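Local coordinates for protein adenosylmethionine-8-amino-7-oxononanoate aminotransferase (Methanocaldococcus jannaschii, PDB 6ZHK) that probably transfers the amino group of S-adenosyl-L-methionine to 7-keto-8-aminopelargonic acid, a pyridoxal-phosphate-dependent step of biotin synthesis, at residues Asp57-Trp63 against Ile438-Pro442; Cys64-Gly68 against Pro441-Ile445; Phe67-Glu73 against Ile355-Val361; Val231-Gly235 against Tyr246-Ile251; Lys368-His373 against Gly392-Gly396. All coordinates share one frame; numbering follows the deposited sequence.

Contact 1: Asp57-Trp63 against Ile438-Pro442; sequences DAVSSIW and ILVPP
S60 and V440 meet through the S60 hydroxyl, whose OG donates to V440 O at 2.7 Å. The first torsion of S60 (chi1 -69°) sets OG beside its own backbone N and opposite its carbonyl carbon, which carries it over to 438-442. It arrives tilted 26° from the carbonyl plane of V440. The same OG also rests against the P442 ring, 3.3 Å from CD, and R276 adds a weak bond to it. V440 N donates to A58 O at 2.9 Å, so both backbone polar groups of V440 are gripped by the turn from D57 to S60. The indole of W63 covers the side chain of V440: CG2 sits over the face of its five-membered ring, 4.0 Å from the centroid. I438 reaches the same indole, its CG2 3.7 Å from W63 NE1, and both aliphatic chains cross the indole at about a right angle. Tight packing follows at V59, whose CG1 lies 3.2 Å from I438 O, a buried oxygen with no polar partner in the model. Behind this face D57 ties the turn to the next residue, OD1 taking S61 N and OD2 taking S61 OG, while H69 also bonds OD2. The type I turn leads into four residues, S60 to W63, with positive phi, a short left-handed run. I62 O bonds K301 NZ, and the W63 side chain is about 4 Å from that of K301, the predicted pyridoxal phosphate lysine (no cofactor attached here), consistent with this turn lining the active site of a class-III aminotransferase.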
# COMPACT_ATOMS: atom_id res chain seq x y z
N ASP A 57 -12.39 12.64 18.33
CA ASP A 57 -11.77 12.42 17.02
C ASP A 57 -12.74 12.86 15.90
O ASP A 57 -13.42 12.05 15.28
CB ASP A 57 -11.41 10.95 16.91
CG ASP A 57 -10.52 10.60 15.71
OD1 ASP A 57 -10.26 11.49 14.85
OD2 ASP A 57 -10.13 9.44 15.66
N ALA A 58 -12.79 14.16 15.68
CA ALA A 58 -13.84 14.76 14.87
C ALA A 58 -13.55 14.52 13.38
O ALA A 58 -14.47 14.72 12.58
CB ALA A 58 -13.91 16.25 15.19
N VAL A 59 -12.34 14.03 13.04
CA VAL A 59 -12.04 13.64 11.66
C VAL A 59 -11.82 12.13 11.51
O VAL A 59 -11.29 11.65 10.48
CB VAL A 59 -10.90 14.48 11.05
CG1 VAL A 59 -11.30 15.94 10.78
CG2 VAL A 59 -9.58 14.41 11.86
N SER A 60 -12.16 11.37 12.56
CA SER A 60 -12.05 9.92 12.52
C SER A 60 -10.67 9.46 12.10
O SER A 60 -10.56 8.50 11.35
CB SER A 60 -13.09 9.36 11.58
OG SER A 60 -14.38 9.55 12.15
N SER A 61 -9.61 10.07 12.68
CA SER A 61 -8.25 9.62 12.37
C SER A 61 -8.02 9.60 10.83
O SER A 61 -7.37 8.70 10.29
CB SER A 61 -7.83 8.33 13.07
OG SER A 61 -8.03 8.40 14.50
N ILE A 62 -8.54 10.66 10.18
CA ILE A 62 -8.43 10.89 8.74
C ILE A 62 -9.33 9.88 8.01
O ILE A 62 -8.92 9.19 7.03
CB ILE A 62 -6.97 10.96 8.22
CG1 ILE A 62 -5.97 11.58 9.20
CG2 ILE A 62 -6.90 11.59 6.80
CD1 ILE A 62 -6.20 13.05 9.48
N TRP A 63 -10.59 9.83 8.49
CA TRP A 63 -11.74 9.43 7.69
C TRP A 63 -11.76 7.89 7.58
O TRP A 63 -12.37 7.36 6.64
CB TRP A 63 -11.76 10.08 6.28
CG TRP A 63 -11.38 11.53 6.16
CD1 TRP A 63 -11.24 12.46 7.15
CD2 TRP A 63 -11.05 12.22 4.93
NE1 TRP A 63 -10.85 13.68 6.62
CE2 TRP A 63 -10.69 13.55 5.27
CE3 TRP A 63 -10.98 11.82 3.59
CZ2 TRP A 63 -10.31 14.47 4.30
CZ3 TRP A 63 -10.60 12.74 2.63
CH2 TRP A 63 -10.31 14.06 2.98
N ILE A 438 -12.72 20.47 8.21
CA ILE A 438 -13.26 19.17 7.81
C ILE A 438 -13.85 18.51 9.06
O ILE A 438 -13.20 18.43 10.10
CB ILE A 438 -12.12 18.27 7.24
CG1 ILE A 438 -11.36 18.87 6.04
CG2 ILE A 438 -12.69 16.86 6.96
CD1 ILE A 438 -12.16 19.06 4.76
N LEU A 439 -15.09 18.03 8.96
CA LEU A 439 -15.71 17.19 9.99
C LEU A 439 -16.08 15.86 9.36
O LEU A 439 -16.95 15.81 8.48
CB LEU A 439 -17.00 17.89 10.45
CG LEU A 439 -16.82 19.26 11.11
CD1 LEU A 439 -18.18 19.79 11.60
CD2 LEU A 439 -15.79 19.22 12.25
N VAL A 440 -15.40 14.80 9.81
CA VAL A 440 -15.76 13.44 9.40
C VAL A 440 -15.81 12.63 10.68
O VAL A 440 -14.84 11.97 11.04
CB VAL A 440 -14.78 12.85 8.34
CG1 VAL A 440 -15.16 11.39 7.92
CG2 VAL A 440 -14.77 13.77 7.15
N PRO A 441 -16.90 12.75 11.47
CA PRO A 441 -16.94 12.14 12.79
C PRO A 441 -17.23 10.64 12.65
O PRO A 441 -17.77 10.19 11.64
CB PRO A 441 -18.13 12.85 13.47
CG PRO A 441 -19.04 13.23 12.33
CD PRO A 441 -18.10 13.54 11.17
N PRO A 442 -16.88 9.82 13.67
CA PRO A 442 -17.17 8.39 13.62
C PRO A 442 -18.68 8.20 13.56
O PRO A 442 -19.42 9.08 14.01
CB PRO A 442 -16.59 7.79 14.90
CG PRO A 442 -16.09 8.99 15.73
CD PRO A 442 -16.17 10.24 14.89

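Contact 2: Cys64-Gly68 against Pro441-Ile445; sequences CNLFG and PPLSI
Two irregular segments run close together here, L66 opposite P442 with their CA atoms 4.6 Å apart and F67 opposite S444, so that the carbonyl of L66 faces the type I turn from P442 to I445. L66 O receives two weak hydrogen bonds from that turn, L443 N at 2.9 Å and S444 N at 3.3 Å. Around this point the side chains of L66 and L443 run alongside each other in one direction, with L66 CD2 4.0 Å from L443 CD1. That same methyl of L443 also meets F67 CE1 at 4.0 Å, while L66 CB sits over the centre of the phenyl ring. S444 turns its hydroxyl between its backbone N and carbonyl carbon (chi1 51°), bringing OG to 3.1 Å from F67 C; its hydrogen bond, however, goes to N45 OD1. N65 stiffens 64-68 as an Asx motif: OD1 accepts G68 N at 2.8 Å on a lone pair in the carbonyl plane, and ND2 returns to G68 O from above the G68 carbonyl plane, not on a lone pair. N65 OD1 also touches P442 CB at 3.9 Å. The stronger polar bonds thus stay within 64-68 or lead outside the pair, as from K368 NZ to L443 O and I445 O, whereas the two segments are joined by weak bonds to one carbonyl and by buried leucine and phenylalanine carbons.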
# COMPACT_ATOMS: atom_id res chain seq x y z
N CYS A 64 -11.18 7.21 8.57
CA CYS A 64 -11.25 5.74 8.62
C CYS A 64 -11.94 5.17 9.86
O CYS A 64 -12.36 4.00 9.85
CB CYS A 64 -9.87 5.13 8.45
SG CYS A 64 -8.75 5.50 9.83
N ASN A 65 -11.96 5.91 10.98
CA ASN A 65 -12.44 5.29 12.22
C ASN A 65 -13.98 5.28 12.20
O ASN A 65 -14.57 6.30 12.02
CB ASN A 65 -11.84 6.01 13.43
CG ASN A 65 -12.32 5.39 14.73
OD1 ASN A 65 -13.48 5.51 15.11
ND2 ASN A 65 -11.46 4.56 15.30
N LEU A 66 -14.62 4.13 12.39
CA LEU A 66 -16.08 4.12 12.26
C LEU A 66 -16.71 4.09 13.64
O LEU A 66 -17.78 4.64 13.82
CB LEU A 66 -16.51 2.83 11.56
CG LEU A 66 -16.14 2.69 10.07
CD1 LEU A 66 -16.79 1.45 9.52
CD2 LEU A 66 -16.56 3.94 9.28
N PHE A 67 -16.15 3.32 14.54
CA PHE A 67 -16.89 2.95 15.75
C PHE A 67 -16.14 3.29 17.04
O PHE A 67 -16.49 2.77 18.10
CB PHE A 67 -17.18 1.45 15.72
CG PHE A 67 -18.08 1.07 14.58
CD1 PHE A 67 -19.29 1.73 14.38
CD2 PHE A 67 -17.70 0.05 13.71
CE1 PHE A 67 -20.11 1.40 13.31
CE2 PHE A 67 -18.52 -0.30 12.65
CZ PHE A 67 -19.73 0.36 12.47
N GLY A 68 -15.15 4.16 16.93
CA GLY A 68 -14.40 4.53 18.13
C GLY A 68 -13.10 3.74 18.21
O GLY A 68 -12.86 2.89 17.34
N PRO A 441 -16.90 12.75 11.47
CA PRO A 441 -16.94 12.14 12.79
C PRO A 441 -17.23 10.64 12.65
O PRO A 441 -17.77 10.19 11.64
CB PRO A 441 -18.13 12.85 13.47
CG PRO A 441 -19.04 13.23 12.33
CD PRO A 441 -18.10 13.54 11.17
N PRO A 442 -16.88 9.82 13.67
CA PRO A 442 -17.17 8.39 13.62
C PRO A 442 -18.68 8.20 13.56
O PRO A 442 -19.42 9.08 14.01
CB PRO A 442 -16.59 7.79 14.90
CG PRO A 442 -16.09 8.99 15.73
CD PRO A 442 -16.17 10.24 14.89
N LEU A 443 -19.11 7.06 13.01
CA LEU A 443 -20.52 6.70 12.99
C LEU A 443 -21.03 6.55 14.42
O LEU A 443 -22.25 6.68 14.66
CB LEU A 443 -20.66 5.34 12.29
CG LEU A 443 -20.13 5.27 10.84
CD1 LEU A 443 -20.49 3.93 10.24
CD2 LEU A 443 -20.65 6.40 9.97
N SER A 444 -20.10 6.32 15.36
CA SER A 444 -20.44 6.13 16.77
C SER A 444 -20.57 7.44 17.55
O SER A 444 -20.84 7.38 18.76
CB SER A 444 -19.45 5.21 17.44
OG SER A 444 -18.12 5.66 17.18
N ILE A 445 -20.40 8.62 16.90
CA ILE A 445 -20.48 9.90 17.59
C ILE A 445 -21.85 10.01 18.24
O ILE A 445 -22.85 9.65 17.62
CB ILE A 445 -20.22 11.10 16.64
CG1 ILE A 445 -20.06 12.38 17.48
CG2 ILE A 445 -21.33 11.22 15.59
CD1 ILE A 445 -19.47 13.57 16.72

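Contact 3: Phe67-Glu73 against Ile355-Val361; sequences FGHSRKE and IFEKENV
F67 and I355 lie at the heart of a junction between the turn leading into helix 72-82 and the C-terminal end of helix 343-358, knit together by an offset edge-to-face aromatic pair and an isoleucine packed on two flat groups. The edge of F67 is directed at the face of F356, with F67 CZ 3.6 Å from F356 CE2 and the two planes at 61°. V361, which opens helix 361-364, adds CG2 at 4.0 Å from F67 CE1. I355 CG2 lies over one face of the F67 ring, 3.9 Å from the centroid, and over one face of the R71 guanidinium, toward the rim of each. Its CD1 continues along the arginine chain, 3.7 Å from R71 NE. R71 occupies the N-cap position of helix 72-82, and its bend at chi2 (79°) turns a face of the guanidinium to the isoleucine. There it grips E73 side-on, NE to OE1 at 2.9 Å and NH2 to OE2 at 3.1 Å, with both oxygens close to the guanidinium plane, the carboxylate itself twisted against it, and both bonds nearly straight. This salt bridge fixes the rotation of the arginine end, so that a flat charged group can serve as a lid on an aliphatic side chain. E359 CG reaches the edge of the guanidinium, 4.0 Å from R71 NH2.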
# COMPACT_ATOMS: atom_id res chain seq x y z
N PHE A 67 -16.15 3.32 14.54
CA PHE A 67 -16.89 2.95 15.75
C PHE A 67 -16.14 3.29 17.04
O PHE A 67 -16.49 2.77 18.10
CB PHE A 67 -17.18 1.45 15.72
CG PHE A 67 -18.08 1.07 14.58
CD1 PHE A 67 -19.29 1.73 14.38
CD2 PHE A 67 -17.70 0.05 13.71
CE1 PHE A 67 -20.11 1.40 13.31
CE2 PHE A 67 -18.52 -0.30 12.65
CZ PHE A 67 -19.73 0.36 12.47
N GLY A 68 -15.15 4.16 16.93
CA GLY A 68 -14.40 4.53 18.13
C GLY A 68 -13.10 3.74 18.21
O GLY A 68 -12.86 2.89 17.34
N HIS A 69 -12.30 4.00 19.24
CA HIS A 69 -10.96 3.46 19.39
C HIS A 69 -10.89 2.30 20.37
O HIS A 69 -9.77 1.82 20.65
CB HIS A 69 -9.98 4.58 19.78
CG HIS A 69 -9.81 5.59 18.71
ND1 HIS A 69 -8.98 5.35 17.60
CD2 HIS A 69 -10.40 6.79 18.52
CE1 HIS A 69 -8.99 6.44 16.85
NE2 HIS A 69 -9.88 7.31 17.36
N SER A 70 -12.04 1.83 20.87
CA SER A 70 -11.99 0.70 21.81
C SER A 70 -13.17 -0.24 21.55
O SER A 70 -13.86 -0.72 22.45
CB SER A 70 -11.96 1.23 23.24
OG SER A 70 -13.14 2.00 23.46
N ARG A 71 -13.38 -0.54 20.27
CA ARG A 71 -14.53 -1.35 19.91
C ARG A 71 -14.16 -2.82 20.07
O ARG A 71 -13.32 -3.31 19.34
CB ARG A 71 -14.99 -1.04 18.48
CG ARG A 71 -16.28 -1.77 18.13
CD ARG A 71 -17.44 -1.02 18.76
NE ARG A 71 -18.56 -1.95 18.69
CZ ARG A 71 -19.82 -1.58 18.52
NH1 ARG A 71 -20.12 -0.30 18.40
NH2 ARG A 71 -20.79 -2.50 18.49
N LYS A 72 -14.80 -3.52 21.03
CA LYS A 72 -14.30 -4.82 21.46
C LYS A 72 -14.34 -5.88 20.37
O LYS A 72 -13.41 -6.68 20.28
CB LYS A 72 -15.06 -5.36 22.69
CG LYS A 72 -14.77 -4.59 23.98
N GLU A 73 -15.41 -5.89 19.55
CA GLU A 73 -15.55 -6.96 18.57
C GLU A 73 -14.37 -6.96 17.59
O GLU A 73 -13.92 -8.02 17.13
CB GLU A 73 -16.81 -6.77 17.73
CG GLU A 73 -18.13 -6.89 18.51
CD GLU A 73 -18.66 -5.56 19.01
OE1 GLU A 73 -17.85 -4.70 19.37
OE2 GLU A 73 -19.88 -5.37 18.99
N ILE A 355 -20.65 -5.86 12.90
CA ILE A 355 -21.24 -4.75 13.64
C ILE A 355 -22.33 -4.08 12.78
O ILE A 355 -23.45 -3.87 13.28
CB ILE A 355 -20.19 -3.74 14.15
CG1 ILE A 355 -19.32 -4.36 15.23
CG2 ILE A 355 -20.88 -2.46 14.63
CD1 ILE A 355 -18.03 -3.63 15.45
N PHE A 356 -22.05 -3.86 11.47
CA PHE A 356 -23.03 -3.21 10.61
C PHE A 356 -24.39 -3.90 10.66
O PHE A 356 -25.42 -3.21 10.77
CB PHE A 356 -22.59 -3.03 9.14
CG PHE A 356 -21.80 -1.74 8.95
CD1 PHE A 356 -22.46 -0.57 8.66
CD2 PHE A 356 -20.42 -1.69 9.12
CE1 PHE A 356 -21.77 0.62 8.48
CE2 PHE A 356 -19.73 -0.51 8.96
CZ PHE A 356 -20.41 0.66 8.65
N GLU A 357 -24.33 -5.22 10.52
CA GLU A 357 -25.49 -6.07 10.39
C GLU A 357 -26.20 -6.22 11.74
O GLU A 357 -27.42 -6.02 11.82
CB GLU A 357 -25.02 -7.41 9.85
CG GLU A 357 -26.18 -8.28 9.43
CD GLU A 357 -25.70 -9.42 8.56
OE1 GLU A 357 -25.12 -10.36 9.14
OE2 GLU A 357 -25.89 -9.34 7.33
N LYS A 358 -25.44 -6.55 12.78
CA LYS A 358 -26.01 -6.86 14.09
C LYS A 358 -26.52 -5.60 14.81
O LYS A 358 -27.42 -5.73 15.65
CB LYS A 358 -25.01 -7.65 14.94
N GLU A 359 -25.99 -4.39 14.53
CA GLU A 359 -26.44 -3.21 15.27
C GLU A 359 -27.26 -2.27 14.39
O GLU A 359 -27.56 -1.12 14.78
CB GLU A 359 -25.29 -2.48 15.98
CG GLU A 359 -24.39 -3.37 16.87
CD GLU A 359 -24.99 -4.45 17.79
OE1 GLU A 359 -26.15 -4.32 18.21
OE2 GLU A 359 -24.29 -5.42 18.13
N ASN A 360 -27.58 -2.71 13.17
CA ASN A 360 -28.43 -1.91 12.31
C ASN A 360 -27.87 -0.47 12.17
O ASN A 360 -28.59 0.54 12.28
CB ASN A 360 -29.88 -2.06 12.76
CG ASN A 360 -30.93 -1.79 11.71
OD1 ASN A 360 -30.70 -1.89 10.50
ND2 ASN A 360 -32.13 -1.43 12.15
N VAL A 361 -26.57 -0.38 11.84
CA VAL A 361 -25.87 0.88 11.84
C VAL A 361 -26.49 1.92 10.90
O VAL A 361 -26.63 3.09 11.28
CB VAL A 361 -24.37 0.65 11.57
CG1 VAL A 361 -23.68 1.99 11.43
CG2 VAL A 361 -23.77 -0.15 12.74

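Contact 4: Val231-Gly235 against Tyr246-Ile251; sequences VILEG and YPDGYI
This is a buried strand-to-helix contact in the large domain, where the end of strand 228-234 meets the turn and first residues of helix 250-261. Y246 carries it. Its OH accepts E234 N at 3.1 Å, and the bond is noticeably bent, with an angle of 139° at the hydrogen. The same oxygen packs on L233 CB at 3.6 Å, while L233 CD1 reaches Y246 CE2 at 4.0 Å. Y250 holds CG opposite its backbone N (chi1 -179°), which brings its ring edge to L233, CE1 3.9 Å from L233 CD1, the two side chains crossing at about a right angle. Strand 228-234, helix 250-261 and the neighbouring parallel strand 265-268 form a beta-alpha-beta crossover of the seven-stranded sheet, in the fold-type-I architecture of this family. I251, in the first turn of the helix, lays its CD1 over a face of the Y246 ring and against E234 O at 3.5 Å, wedged between tyrosine and strand. The carboxylate of E234 goes elsewhere: OE1 takes G239 N and OE2 takes Y155 N, and Y155 is a predicted substrate-binding residue. Within the type II turn from P247 to Y250, D248 forms a salt bridge with R391.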
# COMPACT_ATOMS: atom_id res chain seq x y z
N VAL A 231 -13.36 6.19 -16.91
CA VAL A 231 -13.76 7.41 -16.23
C VAL A 231 -13.71 7.05 -14.74
O VAL A 231 -14.12 5.96 -14.38
CB VAL A 231 -15.18 7.85 -16.64
CG1 VAL A 231 -15.69 8.89 -15.63
CG2 VAL A 231 -15.20 8.36 -18.09
N ILE A 232 -13.08 7.86 -13.91
CA ILE A 232 -12.97 7.58 -12.48
C ILE A 232 -13.41 8.83 -11.73
O ILE A 232 -13.05 9.95 -12.16
CB ILE A 232 -11.57 7.09 -12.07
CG1 ILE A 232 -11.56 6.85 -10.54
CG2 ILE A 232 -10.54 8.11 -12.48
CD1 ILE A 232 -10.23 6.23 -10.03
N LEU A 233 -14.27 8.63 -10.72
CA LEU A 233 -14.78 9.70 -9.86
C LEU A 233 -14.79 9.18 -8.44
O LEU A 233 -14.88 7.97 -8.22
CB LEU A 233 -16.26 9.98 -10.26
CG LEU A 233 -16.44 10.57 -11.67
CD1 LEU A 233 -17.93 10.81 -11.98
CD2 LEU A 233 -15.69 11.88 -11.75
N GLU A 234 -14.83 10.11 -7.47
CA GLU A 234 -15.09 9.76 -6.07
C GLU A 234 -16.58 9.46 -5.84
O GLU A 234 -17.42 9.84 -6.64
CB GLU A 234 -14.63 10.94 -5.19
CG GLU A 234 -13.09 11.06 -5.14
CD GLU A 234 -12.58 12.32 -4.46
OE1 GLU A 234 -12.65 12.37 -3.24
OE2 GLU A 234 -12.25 13.31 -5.17
N GLY A 235 -16.93 8.86 -4.68
CA GLY A 235 -18.29 8.35 -4.42
C GLY A 235 -19.24 9.45 -3.92
O GLY A 235 -19.81 9.37 -2.83
N TYR A 246 -20.82 16.04 -5.13
CA TYR A 246 -21.25 16.08 -6.52
C TYR A 246 -22.75 16.37 -6.48
O TYR A 246 -23.43 15.82 -5.61
CB TYR A 246 -21.16 14.66 -7.07
CG TYR A 246 -19.76 14.20 -7.41
CD1 TYR A 246 -18.83 14.01 -6.42
CD2 TYR A 246 -19.40 13.92 -8.71
CE1 TYR A 246 -17.55 13.58 -6.70
CE2 TYR A 246 -18.12 13.45 -9.01
CZ TYR A 246 -17.19 13.33 -8.00
OH TYR A 246 -15.90 12.92 -8.23
N PRO A 247 -23.32 17.18 -7.39
CA PRO A 247 -24.78 17.37 -7.39
C PRO A 247 -25.52 16.05 -7.55
O PRO A 247 -25.02 15.13 -8.20
CB PRO A 247 -25.01 18.22 -8.65
CG PRO A 247 -23.70 18.93 -8.88
CD PRO A 247 -22.64 17.94 -8.44
N ASP A 248 -26.75 15.97 -7.05
CA ASP A 248 -27.59 14.80 -7.26
C ASP A 248 -27.76 14.61 -8.76
O ASP A 248 -27.84 15.60 -9.50
CB ASP A 248 -28.94 14.87 -6.49
CG ASP A 248 -28.80 14.61 -5.00
OD1 ASP A 248 -27.72 14.09 -4.58
OD2 ASP A 248 -29.77 14.90 -4.25
N GLY A 249 -27.69 13.34 -9.23
CA GLY A 249 -27.84 13.04 -10.65
C GLY A 249 -26.52 13.09 -11.44
O GLY A 249 -26.48 12.64 -12.58
N TYR A 250 -25.43 13.60 -10.83
CA TYR A 250 -24.21 13.75 -11.61
C TYR A 250 -23.60 12.38 -11.92
O TYR A 250 -23.34 12.06 -13.08
CB TYR A 250 -23.24 14.74 -10.97
CG TYR A 250 -21.98 14.92 -11.79
CD1 TYR A 250 -20.88 14.09 -11.60
CD2 TYR A 250 -21.85 15.99 -12.66
CE1 TYR A 250 -19.70 14.29 -12.30
CE2 TYR A 250 -20.67 16.21 -13.36
CZ TYR A 250 -19.59 15.36 -13.17
OH TYR A 250 -18.42 15.53 -13.87
N ILE A 251 -23.37 11.59 -10.85
CA ILE A 251 -22.77 10.27 -10.98
C ILE A 251 -23.65 9.38 -11.86
O ILE A 251 -23.16 8.65 -12.72
CB ILE A 251 -22.53 9.60 -9.60
CG1 ILE A 251 -21.73 10.49 -8.64
CG2 ILE A 251 -21.93 8.21 -9.80
CD1 ILE A 251 -20.26 10.25 -8.68

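Contact 5: Lys368-His373 against Gly392-Gly396; sequences KIKLFH and GFMVG
I369 presses its CG1 onto the ring of F393, almost over the centre, 3.7 Å from the centroid, a CH-pi contact at the core of the packing between helix 366-376 and an antiparallel beta hairpin. Strands 385-391 and 394-399 make the hairpin, and G392 and F393 connect them. The F393 ring is bordered at its edge by K368 CB, 4.0 Å from CZ, and by F372, whose CD2 lies 3.8 Å from F393 CD1. The two phenyl planes are inclined at 47°, neither stacked nor edge-to-face. F372 has CG anti to its backbone N (chi1 -172°), which sends the ring out toward the hairpin; there its CE2 meets V395 CG2 at 3.7 Å, the two side chains running past one another from opposite ends. Further along, I369 CG2 rests on G392 CA at 3.7 Å, a close approach to a glycine with positive phi. The polar boundary lies at both ends of the helical segment. K368 NZ bonds the carbonyls of L443 and I445, outside this pair. At the other end the imidazole of H373 has I369 O above one face, and its NE2 donates to G392 O at 2.7 Å, the acceptor close to the ring plane and the angle at the hydrogen 155°.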
# COMPACT_ATOMS: atom_id res chain seq x y z
N LYS A 368 -28.98 10.81 13.78
CA LYS A 368 -27.79 11.53 14.20
C LYS A 368 -27.27 12.45 13.10
O LYS A 368 -26.82 13.57 13.36
CB LYS A 368 -26.69 10.55 14.67
CG LYS A 368 -27.13 9.56 15.74
CD LYS A 368 -25.90 9.09 16.51
CE LYS A 368 -25.22 7.93 15.81
NZ LYS A 368 -24.13 7.34 16.65
N ILE A 369 -27.34 11.97 11.85
CA ILE A 369 -26.97 12.85 10.74
C ILE A 369 -27.92 14.06 10.66
O ILE A 369 -27.50 15.19 10.39
CB ILE A 369 -26.95 12.04 9.43
CG1 ILE A 369 -25.75 11.09 9.41
CG2 ILE A 369 -26.98 12.94 8.19
CD1 ILE A 369 -25.88 9.96 8.40
N LYS A 370 -29.23 13.79 10.79
CA LYS A 370 -30.21 14.87 10.75
C LYS A 370 -29.91 15.90 11.85
O LYS A 370 -29.92 17.10 11.61
CB LYS A 370 -31.61 14.28 10.96
CG LYS A 370 -32.62 14.44 9.83
CD LYS A 370 -33.45 13.17 9.69
CE LYS A 370 -34.08 13.01 8.33
NZ LYS A 370 -34.10 11.57 7.98
N LEU A 371 -29.59 15.42 13.06
CA LEU A 371 -29.21 16.31 14.15
C LEU A 371 -27.94 17.11 13.83
O LEU A 371 -27.86 18.31 14.09
CB LEU A 371 -29.09 15.51 15.45
CG LEU A 371 -28.54 16.31 16.65
CD1 LEU A 371 -29.51 17.41 17.12
CD2 LEU A 371 -28.10 15.41 17.81
N PHE A 372 -26.91 16.42 13.30
CA PHE A 372 -25.68 17.07 12.88
C PHE A 372 -25.95 18.23 11.91
O PHE A 372 -25.43 19.33 12.07
CB PHE A 372 -24.78 16.00 12.22
CG PHE A 372 -23.37 16.41 11.87
CD1 PHE A 372 -22.67 17.28 12.70
CD2 PHE A 372 -22.72 15.92 10.74
CE1 PHE A 372 -21.34 17.60 12.46
CE2 PHE A 372 -21.40 16.28 10.45
CZ PHE A 372 -20.72 17.12 11.31
N HIS A 373 -26.76 17.99 10.87
CA HIS A 373 -26.95 19.03 9.87
C HIS A 373 -27.71 20.21 10.47
O HIS A 373 -27.45 21.35 10.10
CB HIS A 373 -27.62 18.47 8.57
CG HIS A 373 -26.77 17.47 7.85
ND1 HIS A 373 -27.25 16.71 6.79
CD2 HIS A 373 -25.49 17.08 8.04
CE1 HIS A 373 -26.29 15.90 6.35
NE2 HIS A 373 -25.18 16.12 7.08
N GLY A 392 -24.10 13.53 4.64
CA GLY A 392 -24.09 12.73 5.87
C GLY A 392 -23.06 13.25 6.89
O GLY A 392 -23.07 14.43 7.25
N PHE A 393 -22.11 12.36 7.26
CA PHE A 393 -21.05 12.71 8.20
C PHE A 393 -19.76 13.15 7.47
O PHE A 393 -18.67 12.91 8.00
CB PHE A 393 -20.74 11.48 9.07
CG PHE A 393 -21.68 11.15 10.19
CD1 PHE A 393 -22.18 12.17 11.01
CD2 PHE A 393 -22.11 9.83 10.39
CE1 PHE A 393 -23.06 11.88 12.06
CE2 PHE A 393 -22.97 9.54 11.44
CZ PHE A 393 -23.43 10.56 12.27
N MET A 394 -19.85 13.67 6.24
CA MET A 394 -18.67 14.22 5.61
C MET A 394 -19.02 15.66 5.25
O MET A 394 -19.78 15.93 4.31
CB MET A 394 -18.36 13.46 4.31
CG MET A 394 -18.15 11.99 4.56
SD MET A 394 -17.77 11.04 3.05
CE MET A 394 -15.99 11.23 3.07
N VAL A 395 -18.45 16.60 5.99
CA VAL A 395 -18.88 17.99 5.94
C VAL A 395 -17.66 18.87 5.82
O VAL A 395 -16.62 18.61 6.44
CB VAL A 395 -19.75 18.34 7.18
CG1 VAL A 395 -19.89 19.85 7.41
CG2 VAL A 395 -21.12 17.71 7.07
N GLY A 396 -17.76 19.92 5.00
CA GLY A 396 -16.72 20.94 5.03
C GLY A 396 -17.32 22.30 5.40
O GLY A 396 -18.49 22.59 5.06

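In the fold
Contacts 1 and 2 follow each other along both partner segments, 57-68 and 438-445, their centres about 7 Å apart and P441 and P442 common to both. Contact 3 continues from contact 2 through F67 and G68, with centres about 9 Å apart, and reaches across to helix 343-358. Contact 5 stands about 12 Å between centres from contact 1, and both reach the three-stranded antiparallel sheet, where L439 N bonds V395 O; K368 ties it to contact 2. Contact 4 lies apart in the seven-stranded sheet, about 20 to 29 Å from the others between centres. Contacts 4 and 5 bridge short intervals within the long one spanned by contact 1, which fixes early chain to late chain next to K301.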